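Local atomic coordinates of alpha-fucosidase (Bifidobacterium bifidum, PDB entry 2EAD), a protein that probably releases L-fucose from glycans by hydrolysing alpha-1,2-fucosidic linkages, the chain being the calcium-binding catalytic region of a longer protein. Residues A848-A853 / A879-F884. The protein carries 1 engineered substitution. Sequence-based numbering, arbitrary orientation.
Sequences AVKITA and ASLLVF
Ala848 and Val883 face each other as a non-hydrogen-bonded antiparallel pair, and the Ala848 methyl also rests against Leu881, CB to CD1 at 3.8 Å. The neighbouring pair, Val849 with Leu882, carries the backbone bonding: Val849 N gives its hydrogen to Leu882 O at 2.8 Å, and Leu882 N returns one to Val849 O at 2.9 Å. Each of these carbonyl oxygens takes a second, weaker contact from a CA-H group, Leu882 O from Ala848 and Val849 O from Leu881. On the sheet face shared by Val849 and Leu882, CG2 of Val849, set anti to its carbonyl carbon, approaches CE2 of the Phe884 ring obliquely at 4.2 Å. Tyr859 and Val861 of strand 859-863 cover Leu882 on that face. Lys850 returns to the face of Ala848 and Leu881: its CB sits 3.6 Å from Leu881 CD2, and its extended chain, with CG anti to the backbone N (chi1 -177°), runs out until CE passes the Ala879 methyl. At Ile851 the direct ladder gives way to a water, which accepts from Ile851 N and donates to Ser880 O at 2.6 Å, bridging two strands whose directions lie at 150°, some 30° short of exactly antiparallel. Strand 847-851 pairs in parallel with strand 794-801 along its other edge and antiparallel with strand 880-884 here, the mixed beta-sheet pattern of the family 95 C-terminal domain.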
loop_
_atom_site.group_PDB
_atom_site.type_symbol
_atom_site.label_atom_id
_atom_site.label_comp_id
_atom_site.label_asym_id
_atom_site.label_seq_id
_atom_site.Cartn_x
_atom_site.Cartn_y
_atom_site.Cartn_z
ATOM N N ALA A 848 -19.399 -19.808 -6.300
ATOM C CA ALA A 848 -19.350 -20.753 -5.192
ATOM C C ALA A 848 -19.351 -19.905 -3.927
ATOM O O ALA A 848 -18.406 -19.129 -3.717
ATOM C CB ALA A 848 -18.112 -21.611 -5.284
ATOM N N VAL A 849 -20.435 -19.979 -3.141
ATOM C CA VAL A 849 -20.659 -18.983 -2.101
ATOM C C VAL A 849 -20.803 -19.635 -0.741
ATOM O O VAL A 849 -21.668 -20.495 -0.547
ATOM C CB VAL A 849 -21.892 -18.062 -2.375
ATOM C CG1 VAL A 849 -21.988 -16.920 -1.310
ATOM C CG2 VAL A 849 -21.837 -17.450 -3.762
ATOM N N LYS A 850 -19.946 -19.217 0.193
ATOM C CA LYS A 850 -20.102 -19.603 1.584
ATOM C C LYS A 850 -20.820 -18.454 2.278
ATOM O O LYS A 850 -20.584 -17.278 1.977
ATOM C CB LYS A 850 -18.737 -19.874 2.217
ATOM C CG LYS A 850 -18.777 -20.365 3.654
ATOM C CD LYS A 850 -17.397 -20.764 4.153
ATOM C CE LYS A 850 -17.464 -21.395 5.550
ATOM N NZ LYS A 850 -16.068 -21.684 6.105
ATOM N N ILE A 851 -21.708 -18.771 3.210
ATOM C CA ILE A 851 -22.306 -17.708 4.008
ATOM C C ILE A 851 -21.969 -18.013 5.448
ATOM O O ILE A 851 -22.613 -18.847 6.094
ATOM C CB ILE A 851 -23.819 -17.514 3.752
ATOM C CG1 ILE A 851 -24.037 -17.236 2.252
ATOM C CG2 ILE A 851 -24.341 -16.336 4.601
ATOM C CD1 ILE A 851 -25.470 -16.809 1.834
ATOM N N THR A 852 -20.905 -17.381 5.933
ATOM C CA THR A 852 -20.381 -17.744 7.242
ATOM C C THR A 852 -21.364 -17.288 8.335
ATOM O O THR A 852 -21.624 -18.034 9.270
ATOM C CB THR A 852 -18.952 -17.177 7.475
ATOM O OG1 THR A 852 -18.055 -17.789 6.544
ATOM C CG2 THR A 852 -18.460 -17.480 8.886
ATOM N N ALA A 853 -21.909 -16.083 8.199
ATOM C CA ALA A 853 -22.961 -15.611 9.092
ATOM C C ALA A 853 -24.320 -16.005 8.520
ATOM O O ALA A 853 -25.063 -15.160 8.028
ATOM C CB ALA A 853 -22.876 -14.064 9.304
ATOM N N ALA A 879 -19.343 -27.653 6.561
ATOM C CA ALA A 879 -19.711 -26.343 6.036
ATOM C C ALA A 879 -20.221 -26.488 4.590
ATOM O O ALA A 879 -19.865 -27.424 3.898
ATOM C CB ALA A 879 -18.536 -25.384 6.105
ATOM N N SER A 880 -21.012 -25.527 4.146
ATOM C CA SER A 880 -21.672 -25.591 2.855
ATOM C C SER A 880 -21.422 -24.378 1.964
ATOM O O SER A 880 -21.318 -23.240 2.450
ATOM C CB SER A 880 -23.185 -25.749 3.054
ATOM O OG SER A 880 -23.486 -27.056 3.543
ATOM N N LEU A 881 -21.347 -24.666 0.660
ATOM C CA LEU A 881 -21.341 -23.688 -0.418
ATOM C C LEU A 881 -22.564 -23.868 -1.285
ATOM O O LEU A 881 -23.016 -24.995 -1.514
ATOM C CB LEU A 881 -20.126 -23.884 -1.359
ATOM C CG LEU A 881 -18.669 -23.883 -0.895
ATOM C CD1 LEU A 881 -17.712 -23.699 -2.101
ATOM C CD2 LEU A 881 -18.425 -22.811 0.142
ATOM N N LEU A 882 -23.064 -22.746 -1.784
ATOM C CA LEU A 882 -24.019 -22.707 -2.867
ATOM C C LEU A 882 -23.215 -22.512 -4.139
ATOM O O LEU A 882 -22.460 -21.548 -4.259
ATOM C CB LEU A 882 -24.987 -21.548 -2.680
ATOM C CG LEU A 882 -26.129 -21.789 -1.701
ATOM C CD1 LEU A 882 -26.806 -20.435 -1.433
ATOM C CD2 LEU A 882 -27.119 -22.846 -2.249
ATOM N N VAL A 883 -23.322 -23.462 -5.063
ATOM C CA VAL A 883 -22.635 -23.320 -6.335
ATOM C C VAL A 883 -23.610 -23.250 -7.531
ATOM O O VAL A 883 -24.655 -23.944 -7.571
ATOM C CB VAL A 883 -21.396 -24.312 -6.494
ATOM C CG1 VAL A 883 -21.066 -25.041 -5.166
ATOM C CG2 VAL A 883 -21.551 -25.290 -7.622
ATOM N N PHE A 884 -23.290 -22.384 -8.475
ATOM C CA PHE A 884 -24.160 -22.168 -9.610
ATOM C C PHE A 884 -23.402 -21.471 -10.722
ATOM O O PHE A 884 -22.470 -20.716 -10.460
ATOM C CB PHE A 884 -25.441 -21.400 -9.215
ATOM C CG PHE A 884 -25.198 -20.123 -8.472
ATOM C CD1 PHE A 884 -25.204 -18.907 -9.148
ATOM C CD2 PHE A 884 -24.975 -20.127 -7.088
ATOM C CE1 PHE A 884 -24.998 -17.705 -8.461
ATOM C CE2 PHE A 884 -24.753 -18.939 -6.399
ATOM C CZ PHE A 884 -24.771 -17.726 -7.087
HETATM O O HOH W 1 -22.064 -21.491 4.187
#